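PDB 4XSO: Alr3699 protein from Nostoc sp., which is of unassigned function but has the two-domain GT-B fold of the glycosyltransferases, with two parallel-sheet domains facing each other across a cleft. Local coordinates for residues F11-G16 / G44-L49; V59-P64 / V87-Q92; Y101-K106 / H125-L130; F212-P217 / D242-E247. All blocks are in the same frame, centred on the assembly; numbering follows the deposited sequence.

Overall arrangement
Interactions 1, 2 and 3 all lie in the N-terminal parallel-sheet domain of this GT-B protein, whereas interaction 4 belongs to the second domain. Interactions 1 and 3 have centres about 14 Å apart and share neighbouring strands: Leu12 N approaches Tyr101 O at 2.8 Å, and Gln14 OE1 lies 2.8 Å from Thr104 OG1. Interaction 2 borders interaction 1, where Lys47 CD packs 3.8 Å from Val59 CG2. Interaction 4 touches none of them; its nearest atoms are about 10 Å from interaction 3 and about 11 Å from interaction 1. A bound glycerol, probably from the crystallisation liquor, is hydrogen-bonded to His127 ND1 and may mark a pocket beside interaction 3.

Interaction 1. Residues F11-G16 / G44-L49; sequences FLDQSG and GAFKTL
Phe46, in the first turn of helix 45-52, turns its ring toward the end of strand 9-13 and the loop that follows it, in the Rossmann-like N-terminal domain. Its CG is anti to the backbone N (chi1 -176°), which starts the side chain toward that loop. The ring presents an edge to the loop: CD2 stands 3.5 Å from Ser15 O, which lies near the ring plane. Asp13 approaches obliquely, its CG 4.4 Å from Phe46 CE2. The Phe46 side chain also touches Glu22 and Ile26 of helix 20-29 and Leu40 of strand 36-40.

The carboxylate of Asp13 is tied into its own loop. OD1 accepts from Ser15 N at 3.1 Å, closing an Asx turn, while OD2 is bonded to Asn103 ND2. The turn lies just before Gly16, whose carbonyl is directed at the start of the helix. Gly16 O receives the Phe46 N-H at 2.7 Å with an N-H...O angle of 160°, the donor standing 37° above the carbonyl plane. Phe46 CB also comes within 3.2 Å of Gly16 O, so backbone and side chain of one residue crowd the same oxygen. Gly44, at the N-cap position, adds a CA-H...O contact, its CA 3.2 Å from Gly16 O.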
# COMPACT_ATOMS: atom_id res chain seq x y z
N PHE A 11 -14.38 6.53 8.04
CA PHE A 11 -14.11 7.78 7.31
C PHE A 11 -12.65 7.96 7.49
O PHE A 11 -12.13 7.69 8.60
CB PHE A 11 -14.84 9.00 7.90
CG PHE A 11 -16.35 8.98 7.75
CD1 PHE A 11 -16.96 9.41 6.57
CD2 PHE A 11 -17.16 8.56 8.80
CE1 PHE A 11 -18.32 9.40 6.42
CE2 PHE A 11 -18.54 8.69 8.69
CZ PHE A 11 -19.13 9.04 7.51
N LEU A 12 -11.99 8.41 6.42
CA LEU A 12 -10.59 8.70 6.45
C LEU A 12 -10.28 10.06 5.92
O LEU A 12 -10.82 10.52 4.89
CB LEU A 12 -9.82 7.67 5.58
CG LEU A 12 -9.76 6.24 6.02
CD1 LEU A 12 -9.04 5.40 4.94
CD2 LEU A 12 -9.01 6.19 7.35
N ASP A 13 -9.38 10.76 6.59
CA ASP A 13 -9.09 12.12 6.17
C ASP A 13 -7.64 12.48 6.54
O ASP A 13 -7.21 12.26 7.66
CB ASP A 13 -10.11 13.08 6.76
CG ASP A 13 -9.99 14.51 6.21
OD1 ASP A 13 -8.90 15.13 6.33
OD2 ASP A 13 -11.02 15.06 5.72
N GLN A 14 -6.88 13.03 5.59
CA GLN A 14 -5.43 13.12 5.80
C GLN A 14 -5.04 14.22 6.79
O GLN A 14 -3.97 14.18 7.38
CB GLN A 14 -4.67 13.38 4.48
CG GLN A 14 -4.76 14.82 4.02
CD GLN A 14 -4.50 14.94 2.50
OE1 GLN A 14 -4.96 14.15 1.70
NE2 GLN A 14 -3.76 15.96 2.12
N SER A 15 -5.91 15.19 7.00
CA SER A 15 -5.55 16.37 7.78
C SER A 15 -6.00 16.42 9.26
O SER A 15 -7.12 16.06 9.61
CB SER A 15 -6.08 17.62 7.09
OG SER A 15 -5.48 18.77 7.64
N GLY A 16 -5.08 16.93 10.09
CA GLY A 16 -5.35 17.41 11.45
C GLY A 16 -5.99 18.80 11.57
O GLY A 16 -6.35 19.21 12.67
N GLY A 44 -4.23 17.30 15.41
CA GLY A 44 -4.48 18.72 15.23
C GLY A 44 -5.81 19.17 15.79
O GLY A 44 -6.48 18.40 16.50
N ALA A 45 -6.20 20.39 15.44
CA ALA A 45 -7.47 20.97 15.85
C ALA A 45 -8.71 20.23 15.33
O ALA A 45 -9.79 20.37 15.90
CB ALA A 45 -7.54 22.41 15.40
N PHE A 46 -8.56 19.45 14.27
CA PHE A 46 -9.71 18.80 13.67
C PHE A 46 -10.19 17.64 14.55
O PHE A 46 -11.38 17.35 14.60
CB PHE A 46 -9.38 18.34 12.26
CG PHE A 46 -10.55 17.73 11.53
CD1 PHE A 46 -11.84 18.20 11.73
CD2 PHE A 46 -10.37 16.66 10.67
CE1 PHE A 46 -12.90 17.62 11.08
CE2 PHE A 46 -11.45 16.07 10.03
CZ PHE A 46 -12.72 16.56 10.24
N LYS A 47 -9.24 16.98 15.17
CA LYS A 47 -9.45 15.92 16.08
C LYS A 47 -10.28 16.41 17.23
O LYS A 47 -11.30 15.79 17.62
CB LYS A 47 -8.10 15.44 16.62
CG LYS A 47 -8.30 14.26 17.59
CD LYS A 47 -7.01 13.62 17.95
CE LYS A 47 -7.19 12.30 18.68
NZ LYS A 47 -7.04 12.47 20.14
N THR A 48 -9.86 17.56 17.77
CA THR A 48 -10.60 18.19 18.90
C THR A 48 -12.05 18.53 18.51
O THR A 48 -13.02 18.17 19.26
CB THR A 48 -9.79 19.41 19.51
OG1 THR A 48 -8.45 18.99 19.79
CG2 THR A 48 -10.39 19.88 20.82
N LEU A 49 -12.23 19.12 17.32
CA LEU A 49 -13.59 19.45 16.83
C LEU A 49 -14.49 18.19 16.67
O LEU A 49 -15.69 18.24 16.96
CB LEU A 49 -13.63 20.18 15.49
CG LEU A 49 -12.99 21.56 15.31
CD1 LEU A 49 -13.09 21.97 13.82
CD2 LEU A 49 -13.68 22.63 16.20

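Interaction 2. Residues V59-P64 / V87-Q92; sequences VFTNQP and VAKVVQ
Lys89 has CG anti to its carbonyl carbon (chi1 -73°), and the extended chain beyond CG carries NZ from helix 85-95 across to the ST turn at Thr61-Gln63. In this turn of the N-terminal Rossmann-like domain, Thr61 OG1 accepts from Gln63 N at 3.2 Å, and the carbonyls of both residues serve the lysine. NZ donates to Thr61 O at 2.7 Å from well above that carbonyl plane, 45° out of it. It also donates to Gln63 O at 2.6 Å, where the tilt is only 19°. A water accepts a third bond from Lys89 NZ and is itself the acceptor for Thr61 N, bridging the ammonium to the loop backbone. Concentrating carbonyl oxygens around the amine would favour its charged form.

Nearer the helix the contact turns apolar. The Phe60 and Lys89 side chains run antiparallel, with Phe60 CD1 3.6 Å from Lys89 CB. Val90 crosses the Phe60 side chain at about a right angle and meets one face of its ring. The loop follows strand 57-59, outermost in the sheet of this chain, and receives a further tie from Asn62 OD1, which accepts from Leu86 N; Asn62 also packs on Leu83 of the second subunit. Over the ring, Val90 CG2 lies toward the rim, 4.2 Å from Phe60 CG.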
# COMPACT_ATOMS: atom_id res chain seq x y z
N VAL A 59 -6.05 8.75 15.33
CA VAL A 59 -4.97 9.27 14.51
C VAL A 59 -4.11 8.06 14.13
O VAL A 59 -3.60 7.39 15.01
CB VAL A 59 -4.15 10.33 15.27
CG1 VAL A 59 -2.88 10.65 14.50
CG2 VAL A 59 -4.97 11.61 15.47
N PHE A 60 -3.94 7.79 12.84
CA PHE A 60 -3.08 6.68 12.40
C PHE A 60 -1.72 7.24 12.00
O PHE A 60 -1.64 8.21 11.24
CB PHE A 60 -3.71 5.97 11.23
CG PHE A 60 -4.96 5.23 11.59
CD1 PHE A 60 -4.88 3.98 12.16
CD2 PHE A 60 -6.20 5.80 11.39
CE1 PHE A 60 -6.03 3.28 12.49
CE2 PHE A 60 -7.33 5.12 11.72
CZ PHE A 60 -7.25 3.86 12.30
N THR A 61 -0.65 6.66 12.54
CA THR A 61 0.68 7.19 12.23
C THR A 61 1.47 6.09 11.64
O THR A 61 1.10 4.89 11.77
CB THR A 61 1.47 7.59 13.49
OG1 THR A 61 1.70 6.40 14.25
CG2 THR A 61 0.74 8.60 14.31
N ASN A 62 2.62 6.47 11.10
CA ASN A 62 3.53 5.49 10.59
C ASN A 62 4.49 4.84 11.61
O ASN A 62 5.50 4.30 11.23
CB ASN A 62 4.29 6.04 9.38
CG ASN A 62 4.50 4.98 8.33
OD1 ASN A 62 3.59 4.20 8.02
ND2 ASN A 62 5.70 4.92 7.79
N GLN A 63 4.14 4.84 12.90
CA GLN A 63 4.91 4.13 13.93
C GLN A 63 4.71 2.62 13.98
O GLN A 63 3.60 2.13 13.71
CB GLN A 63 4.57 4.68 15.32
CG GLN A 63 5.09 6.09 15.55
CD GLN A 63 4.29 6.83 16.61
OE1 GLN A 63 3.91 6.26 17.64
NE2 GLN A 63 4.03 8.11 16.36
N PRO A 64 5.75 1.87 14.40
CA PRO A 64 5.77 0.41 14.23
C PRO A 64 4.64 -0.34 14.94
O PRO A 64 4.21 0.11 16.00
CB PRO A 64 7.14 0.02 14.81
CG PRO A 64 7.96 1.28 14.82
CD PRO A 64 6.95 2.34 15.13
N VAL A 87 -0.59 1.93 6.72
CA VAL A 87 -1.52 1.11 5.94
C VAL A 87 -2.05 -0.10 6.72
O VAL A 87 -3.23 -0.35 6.77
CB VAL A 87 -0.84 0.67 4.64
CG1 VAL A 87 -1.74 -0.22 3.83
CG2 VAL A 87 -0.42 1.93 3.88
N ALA A 88 -1.17 -0.79 7.41
CA ALA A 88 -1.55 -1.97 8.15
C ALA A 88 -2.53 -1.69 9.29
O ALA A 88 -3.41 -2.49 9.56
CB ALA A 88 -0.31 -2.62 8.71
N LYS A 89 -2.32 -0.57 9.98
CA LYS A 89 -3.31 -0.10 10.94
C LYS A 89 -4.69 0.20 10.34
O LYS A 89 -5.76 -0.20 10.91
CB LYS A 89 -2.75 1.15 11.61
CG LYS A 89 -1.63 0.86 12.59
CD LYS A 89 -0.80 2.12 12.81
CE LYS A 89 0.36 1.92 13.78
NZ LYS A 89 1.19 3.15 13.85
N VAL A 90 -4.68 0.91 9.21
CA VAL A 90 -5.91 1.26 8.53
C VAL A 90 -6.63 -0.05 8.12
O VAL A 90 -7.82 -0.25 8.40
CB VAL A 90 -5.66 2.22 7.33
CG1 VAL A 90 -6.94 2.45 6.54
CG2 VAL A 90 -5.15 3.57 7.79
N VAL A 91 -5.90 -0.98 7.53
CA VAL A 91 -6.48 -2.27 7.10
C VAL A 91 -7.12 -3.03 8.23
O VAL A 91 -8.18 -3.58 8.09
CB VAL A 91 -5.44 -3.20 6.48
CG1 VAL A 91 -6.06 -4.58 6.21
CG2 VAL A 91 -4.83 -2.59 5.23
N GLN A 92 -6.39 -3.11 9.32
CA GLN A 92 -6.79 -3.81 10.51
C GLN A 92 -8.06 -3.15 11.05
O GLN A 92 -9.01 -3.82 11.33
CB GLN A 92 -5.66 -3.70 11.54
CG GLN A 92 -5.58 -4.81 12.56
CD GLN A 92 -6.63 -4.74 13.63
OE1 GLN A 92 -6.78 -3.71 14.28
NE2 GLN A 92 -7.33 -5.86 13.85
O HOH W 1 -1.13 5.14 14.83

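Interaction 3. Residues Y101-K106 / H125-L130; sequences YANTQK and HLHDIL
His125 N donates to Ala102 O at 2.8 Å, a backbone bond that joins the parallel strands 99-102 and 122-126 near their C-terminal ends, the two strands of a beta-alpha-beta crossover through helix 105-118. Beyond it the chains separate, and a water fills the next step by donating to Asn103 O and His125 O and accepting from His127 N.

Tyr101 and His125 both have CG anti to the backbone N (chi1 -170° and -164°), and their side chains run alongside each other in the same direction. The rings meet rim to rim, with Tyr101 OH hydrogen-bonded to His125 ND1 at 2.9 Å. Two residues on, His127 NE2 donates to Asn103 OD1 at 2.6 Å; the oxygen lies in the imidazole plane, while the nitrogen stands above the amide plane, the two planes being 75° apart. Asn103 is held in turn through ND2, which is bonded to Ala21 O. His127 CE1 also sits over the rim of the His125 ring.

Farther along, a second water accepts from Gln105 N and donates to Asp128 OD2, while Leu130 CD2 lies 3.8 Å from Gln105 OE1, a buried oxygen without a polar partner. The bond from His127 NE2 to Asn103 would help fix the rotation of the imidazole, leaving ND1 to meet a bound glycerol.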
# COMPACT_ATOMS: atom_id res chain seq x y z
N TYR A 101 -14.72 5.44 3.67
CA TYR A 101 -15.17 6.68 3.03
C TYR A 101 -14.01 7.67 3.12
O TYR A 101 -13.73 8.24 4.18
CB TYR A 101 -16.45 7.16 3.73
CG TYR A 101 -17.23 8.27 3.13
CD1 TYR A 101 -16.74 9.55 3.08
CD2 TYR A 101 -18.57 8.06 2.78
CE1 TYR A 101 -17.54 10.61 2.63
CE2 TYR A 101 -19.37 9.10 2.32
CZ TYR A 101 -18.87 10.36 2.24
OH TYR A 101 -19.67 11.39 1.79
N ALA A 102 -13.28 7.76 2.02
CA ALA A 102 -12.08 8.62 1.91
C ALA A 102 -12.46 10.01 1.47
O ALA A 102 -13.11 10.20 0.42
CB ALA A 102 -11.10 8.01 0.92
N ASN A 103 -12.01 10.98 2.27
CA ASN A 103 -12.42 12.36 2.16
C ASN A 103 -11.35 13.33 1.61
O ASN A 103 -11.61 14.50 1.44
CB ASN A 103 -12.95 12.81 3.51
CG ASN A 103 -13.93 13.99 3.39
OD1 ASN A 103 -14.92 13.87 2.72
ND2 ASN A 103 -13.65 15.10 4.07
N THR A 104 -10.16 12.81 1.32
CA THR A 104 -9.05 13.61 0.83
C THR A 104 -8.19 12.69 0.02
O THR A 104 -8.42 11.45 -0.03
CB THR A 104 -8.17 14.24 1.95
OG1 THR A 104 -7.39 13.20 2.60
CG2 THR A 104 -8.99 15.01 2.95
N GLN A 105 -7.23 13.27 -0.73
CA GLN A 105 -6.41 12.47 -1.66
C GLN A 105 -5.54 11.39 -1.08
O GLN A 105 -5.50 10.27 -1.58
CB GLN A 105 -5.47 13.35 -2.49
CG GLN A 105 -6.10 13.94 -3.70
CD GLN A 105 -5.11 14.74 -4.55
OE1 GLN A 105 -5.26 15.97 -4.71
NE2 GLN A 105 -4.08 14.07 -5.07
N LYS A 106 -4.75 11.73 -0.09
CA LYS A 106 -3.99 10.71 0.59
C LYS A 106 -4.86 9.66 1.28
O LYS A 106 -4.44 8.49 1.47
CB LYS A 106 -3.11 11.34 1.65
CG LYS A 106 -2.21 12.51 1.16
CD LYS A 106 -0.97 12.59 2.04
CE LYS A 106 -0.53 14.00 2.35
NZ LYS A 106 0.29 14.56 1.26
N HIS A 125 -15.00 10.83 -1.56
CA HIS A 125 -15.65 12.15 -1.64
C HIS A 125 -14.66 13.17 -2.00
O HIS A 125 -13.72 13.39 -1.24
CB HIS A 125 -16.23 12.49 -0.29
CG HIS A 125 -17.21 13.59 -0.36
ND1 HIS A 125 -18.33 13.60 0.43
CD2 HIS A 125 -17.26 14.71 -1.12
CE1 HIS A 125 -19.03 14.70 0.17
NE2 HIS A 125 -18.40 15.39 -0.75
N LEU A 126 -14.81 13.68 -3.21
CA LEU A 126 -13.86 14.51 -3.87
C LEU A 126 -14.27 15.94 -3.53
O LEU A 126 -15.34 16.43 -3.96
CB LEU A 126 -13.98 14.25 -5.37
CG LEU A 126 -13.12 15.09 -6.33
CD1 LEU A 126 -11.63 14.89 -6.11
CD2 LEU A 126 -13.45 14.75 -7.77
N HIS A 127 -13.44 16.62 -2.76
CA HIS A 127 -13.69 17.99 -2.41
C HIS A 127 -12.77 18.96 -3.17
O HIS A 127 -12.89 20.17 -2.98
CB HIS A 127 -13.48 18.23 -0.92
CG HIS A 127 -14.40 17.45 -0.03
ND1 HIS A 127 -15.66 17.87 0.26
CD2 HIS A 127 -14.22 16.30 0.66
CE1 HIS A 127 -16.25 17.02 1.07
NE2 HIS A 127 -15.39 16.06 1.35
N ASP A 128 -11.86 18.44 -4.01
CA ASP A 128 -10.87 19.29 -4.72
C ASP A 128 -11.20 19.37 -6.21
O ASP A 128 -11.87 18.49 -6.76
CB ASP A 128 -9.46 18.72 -4.63
CG ASP A 128 -8.98 18.46 -3.19
OD1 ASP A 128 -9.04 19.39 -2.38
OD2 ASP A 128 -8.52 17.33 -2.90
N ILE A 129 -10.73 20.43 -6.83
CA ILE A 129 -10.63 20.51 -8.28
C ILE A 129 -9.24 19.94 -8.57
O ILE A 129 -8.25 20.49 -8.11
CB ILE A 129 -10.76 21.96 -8.76
CG1 ILE A 129 -12.19 22.45 -8.50
CG2 ILE A 129 -10.39 22.12 -10.26
CD1 ILE A 129 -12.41 23.86 -8.99
N LEU A 130 -9.21 18.77 -9.19
CA LEU A 130 -8.00 18.03 -9.50
C LEU A 130 -7.24 18.70 -10.68
O LEU A 130 -7.17 18.17 -11.75
CB LEU A 130 -8.36 16.59 -9.84
CG LEU A 130 -8.81 15.87 -8.58
CD1 LEU A 130 -9.36 14.51 -8.87
CD2 LEU A 130 -7.67 15.76 -7.59
O HOH W 2 -11.50 15.13 -1.29
O HOH W 3 -7.06 16.09 -0.84

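Interaction 4. Residues F212-P217 / D242-E247; sequences FSRLSP and DALFGE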
# COMPACT_ATOMS: atom_id res chain seq x y z
N PHE A 212 -15.33 37.28 4.05
CA PHE A 212 -15.19 36.32 5.18
C PHE A 212 -14.26 35.18 4.79
O PHE A 212 -14.66 34.31 4.05
CB PHE A 212 -16.54 35.71 5.49
CG PHE A 212 -17.51 36.72 5.97
CD1 PHE A 212 -18.20 37.48 5.09
CD2 PHE A 212 -17.65 36.94 7.30
CE1 PHE A 212 -19.05 38.43 5.52
CE2 PHE A 212 -18.48 37.93 7.76
CZ PHE A 212 -19.21 38.66 6.86
N SER A 213 -13.05 35.17 5.26
CA SER A 213 -12.06 34.28 4.67
C SER A 213 -10.79 34.42 5.52
O SER A 213 -10.69 35.36 6.30
CB SER A 213 -11.95 34.53 3.16
OG SER A 213 -10.66 34.29 2.67
N ARG A 214 -9.82 33.52 5.33
CA ARG A 214 -8.51 33.76 5.89
C ARG A 214 -7.81 34.72 4.90
O ARG A 214 -8.15 34.81 3.72
CB ARG A 214 -7.73 32.43 6.04
CG ARG A 214 -7.56 31.68 4.74
CD ARG A 214 -7.01 30.27 4.96
NE ARG A 214 -7.10 29.51 3.72
CZ ARG A 214 -8.19 28.87 3.29
NH1 ARG A 214 -9.31 28.83 4.03
NH2 ARG A 214 -8.15 28.25 2.11
N LEU A 215 -6.90 35.48 5.43
CA LEU A 215 -6.22 36.51 4.68
C LEU A 215 -5.15 35.80 3.86
O LEU A 215 -4.11 35.39 4.40
CB LEU A 215 -5.60 37.53 5.65
CG LEU A 215 -6.60 38.21 6.58
CD1 LEU A 215 -5.84 39.09 7.58
CD2 LEU A 215 -7.62 39.03 5.80
N SER A 216 -5.27 35.62 2.60
CA SER A 216 -4.45 34.82 1.68
C SER A 216 -4.49 35.37 0.24
O SER A 216 -5.46 36.02 -0.16
CB SER A 216 -4.88 33.37 1.79
OG SER A 216 -4.14 32.62 0.90
N PRO A 217 -3.57 35.44 -0.57
CA PRO A 217 -3.68 36.09 -1.90
C PRO A 217 -4.71 35.42 -2.79
O PRO A 217 -5.40 36.08 -3.55
CB PRO A 217 -2.28 35.94 -2.53
CG PRO A 217 -1.37 35.55 -1.40
CD PRO A 217 -2.17 35.05 -0.24
N ASP A 242 -8.50 35.54 9.92
CA ASP A 242 -7.21 35.72 10.52
C ASP A 242 -6.16 35.46 9.47
O ASP A 242 -6.44 34.99 8.38
CB ASP A 242 -7.05 34.87 11.81
CG ASP A 242 -7.30 33.41 11.60
OD1 ASP A 242 -7.95 33.06 10.61
OD2 ASP A 242 -6.87 32.61 12.44
N ALA A 243 -4.96 35.84 9.85
CA ALA A 243 -3.75 35.68 9.09
C ALA A 243 -3.17 34.34 9.50
O ALA A 243 -3.44 33.84 10.60
CB ALA A 243 -2.79 36.80 9.48
N LEU A 244 -2.32 33.82 8.66
CA LEU A 244 -1.72 32.53 8.88
C LEU A 244 -0.19 32.63 8.66
O LEU A 244 0.31 33.57 7.98
CB LEU A 244 -2.38 31.50 7.95
CG LEU A 244 -2.37 31.87 6.46
CD1 LEU A 244 -1.38 30.97 5.72
CD2 LEU A 244 -3.74 31.77 5.80
N PHE A 245 0.51 31.66 9.26
CA PHE A 245 1.97 31.61 9.33
C PHE A 245 2.57 31.76 7.93
O PHE A 245 3.46 32.60 7.69
CB PHE A 245 2.42 30.33 10.03
CG PHE A 245 3.92 30.22 10.19
CD1 PHE A 245 4.57 30.85 11.26
CD2 PHE A 245 4.70 29.50 9.28
CE1 PHE A 245 5.96 30.77 11.41
CE2 PHE A 245 6.08 29.41 9.43
CZ PHE A 245 6.71 30.05 10.50
N GLY A 246 2.02 31.00 6.99
CA GLY A 246 2.50 31.05 5.61
C GLY A 246 2.31 32.34 4.84
O GLY A 246 3.04 32.60 3.89
N GLU A 247 1.35 33.18 5.22
CA GLU A 247 1.08 34.38 4.40
C GLU A 247 1.20 35.67 5.17
O GLU A 247 0.37 36.60 4.99
CB GLU A 247 -0.31 34.31 3.76
CG GLU A 247 -0.47 33.14 2.81
CD GLU A 247 0.45 33.18 1.60
OE1 GLU A 247 1.05 34.25 1.30
OE2 GLU A 247 0.57 32.13 0.94
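Glu247 lies against Leu215, Ser216 and Pro217 where two loops meet in the second Rossmann-like domain of the GT-B fold. The loops follow neighbouring parallel strands 207-212 and 235-240, and Glu247 occupies the N-cap position of helix 248-260. Its CB lies 4.0 Å from Leu215 O. At CG the chain passes Pro217 CD at 4.0 Å and has Ser216 OG a little farther off. A bend at chi2 (-64°) places CD 3.7 Å from Pro217 CD. At the tip, OE1 is likewise 3.7 Å from Pro217 CD and also near Pro217 CG; the Glu247 side chain thus crosses Pro217 at a slant, and OE1 meets ring carbons.

The loops are pinned together nearer the strands. Leu215 N donates to Asp242 O at 3.0 Å in a nearly straight bond (172°), and the Leu215 side chain runs on past that carbonyl until CD1 is 4.1 Å from Ala243 N. Leu215 also rests on Val251 of helix 248-260 and Gln221 of helix 221-228. Arg214 places CG between its backbone N and carbonyl carbon (chi1 58°), and its extended chain crosses Leu244, with CD 3.7 Å from Leu244 CD2. The guanidinium lies off the second loop, where NH1 is close to the like-charged Lys219 NZ.

A single backbone hydrogen bond joins the two segments directly; the other contacts are a CA-H...O approach of Arg214 CA to Asp242 O at 3.5 Å and van der Waals packing. With no salt bridge between Arg214 and Glu247, the join depends mostly on shape and carbon contacts.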